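Local coordinates for SspB protein (Streptomyces clavuligerus, PDB 6JUF) that probably acts as a metal-dependent DNA nuclease in a bacterial anti-phage defence system that senses phosphorothioate-modified DNA, at residues B[13-18]-B[166-171]; B[19-24]-B[173-178]; B[221-226]-B[269-274]; B[236-241]-B[262-267]. All coordinates share one frame; numbering follows the deposited sequence.

Contact 1. Residues B[13-18]-B[166-171]; sequences SFARHE and EASIAK
Phe14 lies beside Ile169, the two side chains pointing the same way, with Phe14 CD1 3.9 Å from Ile169 CG1. Phe14 CB itself rests on Ser168 CB, 4.0 Å away; chi1 of -61° sets CG anti to the carbonyl carbon, on the way to Ile169. The next residue is the one pressed closest: Ala15 CB sits 3.5 Å from Ser168 O and 3.8 Å from Ser168 CB, and also touches the CB of Lys171, one turn further along helix 166-180. The lysine chain then runs, extended, away from the loop. Ala15 adopts left-handed backbone angles and opens a type I turn, closed by a bond of 3.0 Å from Glu18 N to Ala15 O. This fold of the chain brings the His17 ring back over Ala15, whose CA lies 3.6 Å above the ring plane, toward its rim. At the edge of the ring, near its plane, His17 CE1 comes 3.8 Å from Lys171 O. The polar ends of this ring are engaged elsewhere: NE2 bonds Asp172 OD1, which Ala15 N also reaches, and ND1 bonds Thr19 N. Glu18, ending the turn, is a magnesium ligand seen in this protein, though no ion is bound to this chain. Van der Waals contacts, mostly of Ala15 and Phe14, dock the turn on the helix, while Asp172 holds both backbone and imidazole, consistent with a turn of fixed shape carrying the exposed Glu18.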
loop_
_atom_site.group_PDB
_atom_site.type_symbol
_atom_site.label_atom_id
_atom_site.label_comp_id
_atom_site.label_asym_id
_atom_site.label_seq_id
_atom_site.Cartn_x
_atom_site.Cartn_y
_atom_site.Cartn_z
ATOM N N SER B 13 -12.721 -15.406 -17.948
ATOM C CA SER B 13 -11.352 -15.315 -17.535
ATOM C C SER B 13 -11.262 -15.734 -16.074
ATOM O O SER B 13 -11.811 -15.052 -15.200
ATOM C CB SER B 13 -10.835 -13.870 -17.731
ATOM O OG SER B 13 -9.475 -13.758 -17.307
ATOM N N PHE B 14 -10.545 -16.837 -15.803
ATOM C CA PHE B 14 -10.415 -17.388 -14.436
ATOM C C PHE B 14 -8.958 -17.753 -14.134
ATOM O O PHE B 14 -8.277 -18.378 -14.966
ATOM C CB PHE B 14 -11.303 -18.657 -14.288
ATOM C CG PHE B 14 -12.763 -18.365 -14.510
ATOM C CD1 PHE B 14 -13.593 -17.997 -13.423
ATOM C CD2 PHE B 14 -13.295 -18.391 -15.806
ATOM C CE1 PHE B 14 -14.920 -17.655 -13.669
ATOM C CE2 PHE B 14 -14.630 -18.087 -16.010
ATOM C CZ PHE B 14 -15.423 -17.720 -14.960
ATOM N N ALA B 15 -8.496 -17.303 -12.966
ATOM C CA ALA B 15 -7.207 -17.701 -12.356
ATOM C C ALA B 15 -6.002 -17.274 -13.190
ATOM O O ALA B 15 -4.935 -17.810 -13.001
ATOM C CB ALA B 15 -7.179 -19.207 -12.074
ATOM N N ARG B 16 -6.154 -16.334 -14.119
ATOM C CA ARG B 16 -4.970 -15.916 -14.926
ATOM C C ARG B 16 -3.979 -15.098 -14.082
ATOM O O ARG B 16 -2.822 -14.880 -14.514
ATOM C CB ARG B 16 -5.429 -15.053 -16.106
ATOM C CG ARG B 16 -6.475 -15.709 -16.988
ATOM C CD ARG B 16 -5.903 -16.355 -18.193
ATOM N NE ARG B 16 -6.960 -16.891 -19.081
ATOM C CZ ARG B 16 -6.974 -16.699 -20.403
ATOM N NH1 ARG B 16 -5.995 -15.976 -21.015
ATOM N NH2 ARG B 16 -7.948 -17.218 -21.152
ATOM N N HIS B 17 -4.377 -14.644 -12.877
ATOM C CA HIS B 17 -3.474 -13.974 -11.944
ATOM C C HIS B 17 -2.636 -14.977 -11.188
ATOM O O HIS B 17 -1.726 -14.604 -10.424
ATOM C CB HIS B 17 -4.314 -13.190 -10.920
ATOM C CG HIS B 17 -5.539 -13.968 -10.461
ATOM N ND1 HIS B 17 -5.441 -15.027 -9.600
ATOM C CD2 HIS B 17 -6.890 -13.857 -10.806
ATOM C CE1 HIS B 17 -6.719 -15.533 -9.403
ATOM N NE2 HIS B 17 -7.565 -14.798 -10.147
ATOM N N GLU B 18 -2.927 -16.261 -11.365
ATOM C CA GLU B 18 -2.218 -17.386 -10.660
ATOM C C GLU B 18 -2.143 -17.201 -9.167
ATOM O O GLU B 18 -1.159 -17.593 -8.516
ATOM C CB GLU B 18 -0.792 -17.627 -11.284
ATOM C CG GLU B 18 -0.943 -18.040 -12.743
ATOM C CD GLU B 18 0.365 -18.155 -13.488
ATOM O OE1 GLU B 18 1.110 -19.039 -13.043
ATOM O OE2 GLU B 18 0.598 -17.495 -14.527
ATOM N N GLU B 166 -13.174 -26.199 -11.705
ATOM C CA GLU B 166 -13.416 -25.789 -10.335
ATOM C C GLU B 166 -12.136 -25.271 -9.673
ATOM O O GLU B 166 -12.149 -24.277 -8.961
ATOM C CB GLU B 166 -14.036 -26.948 -9.560
ATOM C CG GLU B 166 -14.318 -26.633 -8.096
ATOM C CD GLU B 166 -14.960 -27.789 -7.381
ATOM O OE1 GLU B 166 -16.192 -27.919 -7.455
ATOM O OE2 GLU B 166 -14.227 -28.582 -6.793
ATOM N N ALA B 167 -11.017 -25.908 -9.969
ATOM C CA ALA B 167 -9.742 -25.521 -9.364
ATOM C C ALA B 167 -9.402 -24.086 -9.695
ATOM O O ALA B 167 -8.819 -23.355 -8.840
ATOM C CB ALA B 167 -8.604 -26.478 -9.759
ATOM N N SER B 168 -9.704 -23.659 -10.915
ATOM C CA SER B 168 -9.450 -22.238 -11.250
ATOM C C SER B 168 -10.350 -21.290 -10.470
ATOM O O SER B 168 -9.923 -20.180 -10.072
ATOM C CB SER B 168 -9.656 -21.990 -12.738
ATOM O OG SER B 168 -8.788 -22.819 -13.475
ATOM N N ILE B 169 -11.610 -21.657 -10.312
ATOM C CA ILE B 169 -12.539 -20.809 -9.544
ATOM C C ILE B 169 -12.057 -20.759 -8.086
ATOM O O ILE B 169 -12.080 -19.695 -7.446
ATOM C CB ILE B 169 -13.973 -21.335 -9.684
ATOM C CG1 ILE B 169 -14.445 -21.102 -11.144
ATOM C CG2 ILE B 169 -14.902 -20.651 -8.653
ATOM C CD1 ILE B 169 -15.715 -21.851 -11.567
ATOM N N ALA B 170 -11.643 -21.892 -7.530
ATOM C CA ALA B 170 -11.140 -21.882 -6.127
ATOM C C ALA B 170 -9.922 -20.962 -6.010
ATOM O O ALA B 170 -9.738 -20.322 -4.973
ATOM C CB ALA B 170 -10.736 -23.297 -5.673
ATOM N N LYS B 171 -9.087 -20.902 -7.051
ATOM C CA LYS B 171 -7.922 -19.999 -7.029
ATOM C C LYS B 171 -8.407 -18.528 -7.088
ATOM O O LYS B 171 -7.780 -17.655 -6.392
ATOM C CB LYS B 171 -7.012 -20.314 -8.220
ATOM C CG LYS B 171 -6.207 -21.599 -7.988
ATOM C CD LYS B 171 -5.606 -22.106 -9.286
ATOM C CE LYS B 171 -4.850 -23.411 -9.034
ATOM N NZ LYS B 171 -4.534 -24.097 -10.296
#

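Contact 2. Residues B[19-24]-B[173-178]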
loop_
_atom_site.group_PDB
_atom_site.type_symbol
_atom_site.label_atom_id
_atom_site.label_comp_id
_atom_site.label_asym_id
_atom_site.label_seq_id
_atom_site.Cartn_x
_atom_site.Cartn_y
_atom_site.Cartn_z
ATOM N N THR B 19 -3.221 -16.674 -8.610
ATOM C CA THR B 19 -3.389 -16.365 -7.168
ATOM C C THR B 19 -2.576 -15.190 -6.669
ATOM O O THR B 19 -2.569 -14.931 -5.454
ATOM C CB THR B 19 -3.212 -17.569 -6.156
ATOM O OG1 THR B 19 -1.831 -17.885 -5.913
ATOM C CG2 THR B 19 -3.951 -18.838 -6.653
ATOM N N PHE B 20 -1.878 -14.464 -7.541
ATOM C CA PHE B 20 -1.259 -13.186 -7.129
ATOM C C PHE B 20 -2.315 -12.063 -7.096
ATOM O O PHE B 20 -2.923 -11.790 -8.119
ATOM C CB PHE B 20 -0.232 -12.771 -8.176
ATOM C CG PHE B 20 1.039 -13.630 -8.156
ATOM C CD1 PHE B 20 1.855 -13.659 -7.029
ATOM C CD2 PHE B 20 1.383 -14.392 -9.274
ATOM C CE1 PHE B 20 3.052 -14.405 -7.005
ATOM C CE2 PHE B 20 2.576 -15.130 -9.276
ATOM C CZ PHE B 20 3.381 -15.147 -8.131
ATOM N N ALA B 21 -2.497 -11.460 -5.908
ATOM C CA ALA B 21 -3.396 -10.301 -5.756
ATOM C C ALA B 21 -2.706 -9.079 -6.313
ATOM O O ALA B 21 -1.497 -9.111 -6.547
ATOM C CB ALA B 21 -3.787 -10.145 -4.298
ATOM N N PRO B 22 -3.452 -7.985 -6.566
ATOM C CA PRO B 22 -2.809 -6.824 -7.218
ATOM C C PRO B 22 -1.679 -6.220 -6.365
ATOM O O PRO B 22 -1.743 -6.256 -5.143
ATOM C CB PRO B 22 -3.976 -5.809 -7.370
ATOM C CG PRO B 22 -5.217 -6.675 -7.348
ATOM C CD PRO B 22 -4.911 -7.814 -6.437
ATOM N N ARG B 23 -0.686 -5.657 -7.001
ATOM C CA ARG B 23 0.359 -4.918 -6.340
ATOM C C ARG B 23 0.495 -3.538 -6.967
ATOM O O ARG B 23 0.351 -3.409 -8.198
ATOM C CB ARG B 23 1.715 -5.629 -6.588
ATOM C CG ARG B 23 1.745 -7.112 -6.215
ATOM C CD ARG B 23 3.178 -7.645 -6.118
ATOM N NE ARG B 23 3.129 -9.101 -6.100
ATOM C CZ ARG B 23 4.201 -9.871 -6.019
ATOM N NH1 ARG B 23 5.415 -9.285 -6.016
ATOM N NH2 ARG B 23 4.084 -11.202 -6.039
ATOM N N PHE B 24 0.771 -2.507 -6.142
ATOM C CA PHE B 24 0.922 -1.198 -6.716
ATOM C C PHE B 24 2.058 -1.144 -7.782
ATOM O O PHE B 24 1.901 -0.600 -8.865
ATOM C CB PHE B 24 1.208 -0.119 -5.646
ATOM C CG PHE B 24 1.680 1.167 -6.234
ATOM C CD1 PHE B 24 0.796 1.983 -6.962
ATOM C CD2 PHE B 24 3.042 1.520 -6.204
ATOM C CE1 PHE B 24 1.258 3.130 -7.616
ATOM C CE2 PHE B 24 3.473 2.694 -6.825
ATOM C CZ PHE B 24 2.584 3.492 -7.540
ATOM N N VAL B 173 -11.174 -17.480 -5.743
ATOM C CA VAL B 173 -11.696 -17.203 -4.409
ATOM C C VAL B 173 -10.593 -16.950 -3.450
ATOM O O VAL B 173 -10.670 -16.048 -2.612
ATOM C CB VAL B 173 -12.644 -18.333 -3.964
ATOM C CG1 VAL B 173 -13.040 -18.197 -2.507
ATOM C CG2 VAL B 173 -13.906 -18.279 -4.815
ATOM N N ASP B 174 -9.536 -17.739 -3.549
ATOM C CA ASP B 174 -8.300 -17.468 -2.775
ATOM C C ASP B 174 -7.741 -16.080 -3.029
ATOM O O ASP B 174 -7.385 -15.353 -2.086
ATOM C CB ASP B 174 -7.202 -18.488 -3.092
ATOM C CG ASP B 174 -7.451 -19.820 -2.425
ATOM O OD1 ASP B 174 -8.260 -19.878 -1.475
ATOM O OD2 ASP B 174 -6.859 -20.823 -2.837
ATOM N N CYS B 175 -7.717 -15.665 -4.284
ATOM C CA CYS B 175 -7.188 -14.331 -4.658
ATOM C C CYS B 175 -8.076 -13.214 -4.143
ATOM O O CYS B 175 -7.574 -12.171 -3.676
ATOM C CB CYS B 175 -7.090 -14.242 -6.177
ATOM S SG CYS B 175 -6.057 -12.792 -6.651
ATOM N N ILE B 176 -9.398 -13.398 -4.230
ATOM C CA ILE B 176 -10.368 -12.377 -3.714
ATOM C C ILE B 176 -10.101 -12.169 -2.203
ATOM O O ILE B 176 -10.035 -11.046 -1.736
ATOM C CB ILE B 176 -11.819 -12.876 -3.931
ATOM C CG1 ILE B 176 -12.214 -12.746 -5.397
ATOM C CG2 ILE B 176 -12.791 -12.061 -3.058
ATOM C CD1 ILE B 176 -13.443 -13.538 -5.859
ATOM N N THR B 177 -9.881 -13.257 -1.461
ATOM C CA THR B 177 -9.623 -13.147 -0.012
ATOM C C THR B 177 -8.314 -12.388 0.262
ATOM O O THR B 177 -8.312 -11.450 1.057
ATOM C CB THR B 177 -9.509 -14.550 0.608
ATOM O OG1 THR B 177 -10.657 -15.317 0.199
ATOM C CG2 THR B 177 -9.513 -14.492 2.122
ATOM N N LYS B 178 -7.229 -12.749 -0.424
ATOM C CA LYS B 178 -5.939 -12.074 -0.248
ATOM C C LYS B 178 -6.008 -10.587 -0.620
ATOM O O LYS B 178 -5.274 -9.774 -0.027
ATOM C CB LYS B 178 -4.839 -12.765 -1.139
ATOM C CG LYS B 178 -4.411 -14.087 -0.537
ATOM C CD LYS B 178 -3.134 -14.611 -1.167
ATOM C CE LYS B 178 -3.419 -15.386 -2.400
ATOM N NZ LYS B 178 -2.099 -15.761 -2.958
#
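Thr19 and Cys175 bring their backbones to 5.0 Å, CA to CA, where the loop 19-24 passes alongside residues 173-178 of helix 166-180. The helix belongs to a strand-and-helix unit whose topology is consistent with a winged-helix fold, in which 166-180 takes the place of the third helix; the loop, which follows helix 5-9, runs on to Arg23, the N-cap of helix 24-34. Lys178 makes the polar link. Its CG leaves anti to the carbonyl carbon, and a bend at chi3 (-86°) turns CE toward the loop, so that Lys178 NZ donates to Thr19 O over 2.7 Å. The C=O...N angle is 148° and the donor is tilted 26° from the carbonyl plane; Thr19 OG1 lies further off, 3.6 Å from Lys178 NZ. Cys175 makes the other link, by packing. Cys175 SG, anti to the backbone N, rests 3.6 Å from Phe20 O and 3.8 Å from Ala21 CA, while Ala21 CB makes apolar contact with this sulfur and touches Lys178 CB. Phe20 O is also bonded by Trp63 NE1, and Arg23 NH1 forms a salt bridge to Glu105 of the second subunit, which places the far end of the loop at the dimer interface. Within the helix, Val173 O accepts from Thr177 N and Thr177 OG1 on opposite faces of its plane. Thr177 OG1 lies 2.9 Å from Val173 O.

Contact 3. Residues B[221-226]-B[269-274]; sequences FTSGSR and RIREAD
Arg226 and Arg269 lie side by side and point the same way, yet their guanidinium planes are turned 61° from each other, and each is used differently. Arg226, bent at chi2 (-105°), grips Arg269 O side-on through NE and NH2. The two bonds are unlike: Arg226 NH2, 3.0 Å from Arg269 O, lies in the carbonyl plane on a lone pair, whereas Arg226 NE, 3.2 Å from Arg269 O, stands above it. The same guanidinium reaches Thr222 end-on, Arg226 NH2 to Thr222 O at 2.9 Å and NH1 to OG1, a hydroxyl that is also bonded to Gly206 O. Arg269 has left-handed backbone angles, the first residue to leave helical geometry after helix 264-268. This is the turn before helix 272-285, in a unit whose order of helices and strands is consistent with a winged helix; Arg271 is the N-cap, and its N bonds Asp274 OD2, three residues on. The Arg269 guanidinium instead turns one face to Phe221 CG, the guanidinium and ring planes 65° apart, with Arg269 NH1 3.6 Å from Phe221 CB. A water joins Arg269 NH1 to Thr222 O, and further bonds of Arg269 go to Arg266 O, Phe135 O and Ser141 OG. Ile270 CG2 meets the aliphatic part of Arg226, 3.5 Å from Arg226 CG and near the guanidinium plane.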
loop_
_atom_site.group_PDB
_atom_site.type_symbol
_atom_site.label_atom_id
_atom_site.label_comp_id
_atom_site.label_asym_id
_atom_site.label_seq_id
_atom_site.Cartn_x
_atom_site.Cartn_y
_atom_site.Cartn_z
ATOM N N PHE B 221 -18.384 -10.273 3.580
ATOM C CA PHE B 221 -18.306 -8.896 3.153
ATOM C C PHE B 221 -18.841 -8.066 4.321
ATOM O O PHE B 221 -19.800 -8.441 4.998
ATOM C CB PHE B 221 -18.966 -8.651 1.758
ATOM C CG PHE B 221 -18.238 -9.339 0.636
ATOM C CD1 PHE B 221 -16.877 -9.027 0.388
ATOM C CD2 PHE B 221 -18.844 -10.344 -0.123
ATOM C CE1 PHE B 221 -16.164 -9.689 -0.611
ATOM C CE2 PHE B 221 -18.147 -10.970 -1.153
ATOM C CZ PHE B 221 -16.799 -10.650 -1.381
ATOM N N THR B 222 -18.205 -6.939 4.585
ATOM C CA THR B 222 -18.555 -6.112 5.740
ATOM C C THR B 222 -19.716 -5.171 5.421
ATOM O O THR B 222 -20.077 -4.980 4.272
ATOM C CB THR B 222 -17.371 -5.262 6.208
ATOM O OG1 THR B 222 -16.982 -4.408 5.127
ATOM C CG2 THR B 222 -16.180 -6.144 6.615
ATOM N N SER B 223 -20.327 -4.605 6.455
ATOM C CA SER B 223 -21.455 -3.674 6.194
ATOM C C SER B 223 -21.511 -2.429 7.052
ATOM O O SER B 223 -22.575 -1.826 7.192
ATOM C CB SER B 223 -22.821 -4.405 6.190
ATOM O OG SER B 223 -22.913 -5.202 7.329
ATOM N N GLY B 224 -20.403 -2.006 7.625
ATOM C CA GLY B 224 -20.422 -0.672 8.286
ATOM C C GLY B 224 -20.391 0.573 7.377
ATOM O O GLY B 224 -20.605 0.527 6.140
ATOM N N SER B 225 -20.148 1.723 7.995
ATOM C CA SER B 225 -20.054 2.969 7.228
ATOM C C SER B 225 -18.640 3.027 6.637
ATOM O O SER B 225 -17.741 2.274 7.064
ATOM C CB SER B 225 -20.307 4.176 8.095
ATOM O OG SER B 225 -19.196 4.383 8.950
ATOM N N ARG B 226 -18.439 3.909 5.671
ATOM C CA ARG B 226 -17.206 3.873 4.857
ATOM C C ARG B 226 -16.591 5.281 4.790
ATOM O O ARG B 226 -16.708 5.962 3.789
ATOM C CB ARG B 226 -17.499 3.394 3.433
ATOM C CG ARG B 226 -18.316 2.112 3.351
ATOM C CD ARG B 226 -17.519 0.921 2.968
ATOM N NE ARG B 226 -18.365 -0.262 2.898
ATOM C CZ ARG B 226 -18.196 -1.362 3.635
ATOM N NH1 ARG B 226 -17.172 -1.466 4.459
ATOM N NH2 ARG B 226 -19.039 -2.388 3.532
ATOM N N ARG B 269 -20.706 -1.932 -1.157
ATOM C CA ARG B 269 -21.349 -2.467 0.052
ATOM C C ARG B 269 -21.760 -1.299 0.954
ATOM O O ARG B 269 -21.350 -1.204 2.122
ATOM C CB ARG B 269 -20.484 -3.577 0.722
ATOM C CG ARG B 269 -20.385 -4.861 -0.134
ATOM C CD ARG B 269 -21.747 -5.251 -0.725
ATOM N NE ARG B 269 -21.719 -6.422 -1.635
ATOM C CZ ARG B 269 -21.893 -7.667 -1.224
ATOM N NH1 ARG B 269 -22.071 -7.895 0.086
ATOM N NH2 ARG B 269 -21.853 -8.671 -2.101
ATOM N N ILE B 270 -22.487 -0.359 0.364
ATOM C CA ILE B 270 -23.058 0.795 1.095
ATOM C C ILE B 270 -24.569 0.795 0.972
ATOM O O ILE B 270 -25.118 0.245 0.026
ATOM C CB ILE B 270 -22.452 2.132 0.611
ATOM C CG1 ILE B 270 -22.690 2.302 -0.916
ATOM C CG2 ILE B 270 -20.959 2.153 1.033
ATOM C CD1 ILE B 270 -22.215 3.654 -1.460
ATOM N N ARG B 271 -25.226 1.381 1.981
ATOM C CA ARG B 271 -26.680 1.449 2.053
ATOM C C ARG B 271 -27.277 2.537 1.161
ATOM O O ARG B 271 -26.591 3.494 0.830
ATOM C CB ARG B 271 -27.083 1.701 3.506
ATOM C CG ARG B 271 -26.692 0.542 4.398
ATOM C CD ARG B 271 -27.408 0.570 5.735
ATOM N NE ARG B 271 -26.593 -0.051 6.790
ATOM C CZ ARG B 271 -26.238 -1.338 6.852
ATOM N NH1 ARG B 271 -26.605 -2.210 5.913
ATOM N NH2 ARG B 271 -25.496 -1.763 7.867
ATOM N N GLU B 272 -28.526 2.385 0.780
ATOM C CA GLU B 272 -29.242 3.404 0.005
ATOM C C GLU B 272 -29.103 4.786 0.620
ATOM O O GLU B 272 -28.956 5.741 -0.136
ATOM C CB GLU B 272 -30.738 3.045 -0.131
ATOM C CG GLU B 272 -31.433 3.824 -1.229
ATOM C CD GLU B 272 -32.859 3.360 -1.426
ATOM O OE1 GLU B 272 -33.106 2.148 -1.662
ATOM O OE2 GLU B 272 -33.718 4.224 -1.364
ATOM N N ALA B 273 -29.179 4.900 1.956
ATOM C CA ALA B 273 -29.116 6.189 2.670
ATOM C C ALA B 273 -27.770 6.814 2.397
ATOM O O ALA B 273 -27.653 8.038 2.263
ATOM C CB ALA B 273 -29.304 6.019 4.200
ATOM N N ASP B 274 -26.732 5.988 2.373
ATOM C CA ASP B 274 -25.363 6.451 2.171
ATOM C C ASP B 274 -25.190 6.995 0.743
ATOM O O ASP B 274 -24.487 7.990 0.513
ATOM C CB ASP B 274 -24.390 5.273 2.342
ATOM C CG ASP B 274 -24.431 4.687 3.727
ATOM O OD1 ASP B 274 -24.507 5.484 4.682
ATOM O OD2 ASP B 274 -24.377 3.435 3.834
HETATM O O HOH W 1 -22.055 -6.162 2.636
#

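Contact 4. Residues B[236-241]-B[262-267]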
loop_
_atom_site.group_PDB
_atom_site.type_symbol
_atom_site.label_atom_id
_atom_site.label_comp_id
_atom_site.label_asym_id
_atom_site.label_seq_id
_atom_site.Cartn_x
_atom_site.Cartn_y
_atom_site.Cartn_z
ATOM N N TYR B 236 -19.709 9.610 -8.969
ATOM C CA TYR B 236 -19.158 9.210 -10.255
ATOM C C TYR B 236 -19.672 7.776 -10.635
ATOM O O TYR B 236 -20.071 7.521 -11.758
ATOM C CB TYR B 236 -17.604 9.233 -10.188
ATOM C CG TYR B 236 -16.978 8.261 -11.207
ATOM C CD1 TYR B 236 -16.884 8.588 -12.529
ATOM C CD2 TYR B 236 -16.505 6.994 -10.778
ATOM C CE1 TYR B 236 -16.330 7.687 -13.458
ATOM C CE2 TYR B 236 -15.950 6.094 -11.673
ATOM C CZ TYR B 236 -15.897 6.442 -13.032
ATOM O OH TYR B 236 -15.382 5.538 -13.911
ATOM N N ALA B 237 -19.586 6.865 -9.647
ATOM C CA ALA B 237 -19.990 5.491 -9.911
ATOM C C ALA B 237 -21.450 5.356 -10.267
ATOM O O ALA B 237 -21.819 4.615 -11.198
ATOM C CB ALA B 237 -19.617 4.596 -8.727
ATOM N N CYS B 238 -22.288 6.158 -9.572
ATOM C CA CYS B 238 -23.718 6.182 -9.902
ATOM C C CYS B 238 -24.003 6.619 -11.352
ATOM O O CYS B 238 -24.764 6.000 -12.080
ATOM C CB CYS B 238 -24.477 7.065 -8.897
ATOM S SG CYS B 238 -24.542 6.401 -7.224
ATOM N N LEU B 239 -23.336 7.713 -11.744
ATOM C CA LEU B 239 -23.494 8.260 -13.098
ATOM C C LEU B 239 -22.882 7.357 -14.158
ATOM O O LEU B 239 -23.476 7.155 -15.236
ATOM C CB LEU B 239 -22.909 9.664 -13.143
ATOM C CG LEU B 239 -23.711 10.742 -12.412
ATOM C CD1 LEU B 239 -22.756 11.929 -12.078
ATOM C CD2 LEU B 239 -24.946 11.211 -13.180
ATOM N N ASP B 240 -21.711 6.765 -13.811
ATOM C CA ASP B 240 -21.062 5.831 -14.734
ATOM C C ASP B 240 -21.962 4.599 -14.948
ATOM O O ASP B 240 -22.093 4.090 -16.056
ATOM C CB ASP B 240 -19.728 5.431 -14.138
ATOM C CG ASP B 240 -18.871 4.582 -15.067
ATOM O OD1 ASP B 240 -18.673 4.964 -16.236
ATOM O OD2 ASP B 240 -18.399 3.520 -14.595
ATOM N N TYR B 241 -22.603 4.155 -13.832
ATOM C CA TYR B 241 -23.535 3.022 -13.916
ATOM C C TYR B 241 -24.704 3.350 -14.861
ATOM O O TYR B 241 -25.054 2.576 -15.754
ATOM C CB TYR B 241 -24.021 2.597 -12.526
ATOM C CG TYR B 241 -24.876 1.368 -12.607
ATOM C CD1 TYR B 241 -24.259 0.085 -12.728
ATOM C CD2 TYR B 241 -26.264 1.436 -12.619
ATOM C CE1 TYR B 241 -25.071 -1.042 -12.837
ATOM C CE2 TYR B 241 -27.053 0.302 -12.755
ATOM C CZ TYR B 241 -26.441 -0.929 -12.852
ATOM O OH TYR B 241 -27.183 -2.056 -12.991
ATOM N N GLY B 262 -24.458 -5.035 -10.077
ATOM C CA GLY B 262 -23.575 -4.205 -10.921
ATOM C C GLY B 262 -23.434 -2.772 -10.419
ATOM O O GLY B 262 -22.486 -2.050 -10.799
ATOM N N ALA B 263 -24.383 -2.331 -9.594
ATOM C CA ALA B 263 -24.480 -0.911 -9.257
ATOM C C ALA B 263 -23.642 -0.611 -7.993
ATOM O O ALA B 263 -23.102 -1.543 -7.369
ATOM C CB ALA B 263 -25.966 -0.508 -9.123
ATOM N N PRO B 264 -23.505 0.646 -7.594
ATOM C CA PRO B 264 -22.598 0.997 -6.518
ATOM C C PRO B 264 -22.956 0.440 -5.140
ATOM O O PRO B 264 -22.049 0.197 -4.323
ATOM C CB PRO B 264 -22.662 2.543 -6.484
ATOM C CG PRO B 264 -22.975 2.882 -7.901
ATOM C CD PRO B 264 -23.953 1.826 -8.354
ATOM N N GLY B 265 -24.252 0.213 -4.858
ATOM C CA GLY B 265 -24.595 -0.332 -3.587
ATOM C C GLY B 265 -23.941 -1.688 -3.344
ATOM O O GLY B 265 -23.348 -1.934 -2.285
ATOM N N ARG B 266 -24.052 -2.591 -4.280
ATOM C CA ARG B 266 -23.422 -3.913 -4.150
ATOM C C ARG B 266 -21.907 -3.850 -4.376
ATOM O O ARG B 266 -21.192 -4.696 -3.828
ATOM C CB ARG B 266 -24.066 -4.923 -5.097
ATOM C CG ARG B 266 -25.316 -5.605 -4.529
ATOM C CD ARG B 266 -24.854 -7.054 -4.299
ATOM N NE ARG B 266 -26.004 -7.873 -4.336
ATOM C CZ ARG B 266 -26.008 -9.161 -4.372
ATOM N NH1 ARG B 266 -24.847 -9.873 -4.332
ATOM N NH2 ARG B 266 -27.180 -9.720 -4.364
ATOM N N ALA B 267 -21.425 -2.889 -5.149
ATOM C CA ALA B 267 -19.983 -2.863 -5.435
ATOM C C ALA B 267 -19.212 -2.326 -4.225
ATOM O O ALA B 267 -18.163 -2.843 -3.858
ATOM C CB ALA B 267 -19.648 -1.982 -6.672
#
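Tyr241 and Ala263 form the CH-pi element: Ala263 CB stands 3.7 Å from the centroid of the Tyr241 ring and only 7° off the ring normal. Chi1 of -175° sets Tyr241 CG anti to the backbone N, and the ring turns one face to Ala263. Apolar contacts centre on Pro264. Pro264 CG fits against the surface of helix 231-243 between Ala237 CB and Cys238 SG, 3.9 Å from each, and approaches the backbone at Cys238 N to 3.7 Å. Its CD meets Tyr241 CB more loosely. Polar atoms take a lesser part. Gly262 O lies obliquely to the Tyr241 ring, 3.4 Å from Tyr241 CD1, and the phenol OH is bonded to Glu260 OE2, so the ring is held at its far end as well. Gly262 has positive phi and lies close against the Tyr241 ring. Ala263 is the N-cap of helix 264-268, which puts Pro264 at the first helical position, where the helix requires no N-H donor. Such close meeting of a long helix with the start of a short one, through Pro264, Ala263 and the Tyr241 ring, forms part of the buried core of a unit whose topology suggests a winged helix.

The four contacts fall into two pairs. Contacts 1 and 2 share helix 166-180 and the loop between helices 5-9 and 24-34; their centres are 11 Å apart, and they touch through His17 on Cys175 and Lys171 on Thr19. The amino-terminal loop is thereby laid along one helix. Contacts 3 and 4 come later in the chain, contact 4 nested inside the loop closed by contact 3, with centres 13 Å apart. Contacts 1 and 4 lie about 26 Å apart, centre to centre, on opposite sides of the chain's centre. Contact 3 apparently joins the two probable winged-helix units, its centre about 28 Å from that of contact 1, which holds the magnesium ligand Glu18.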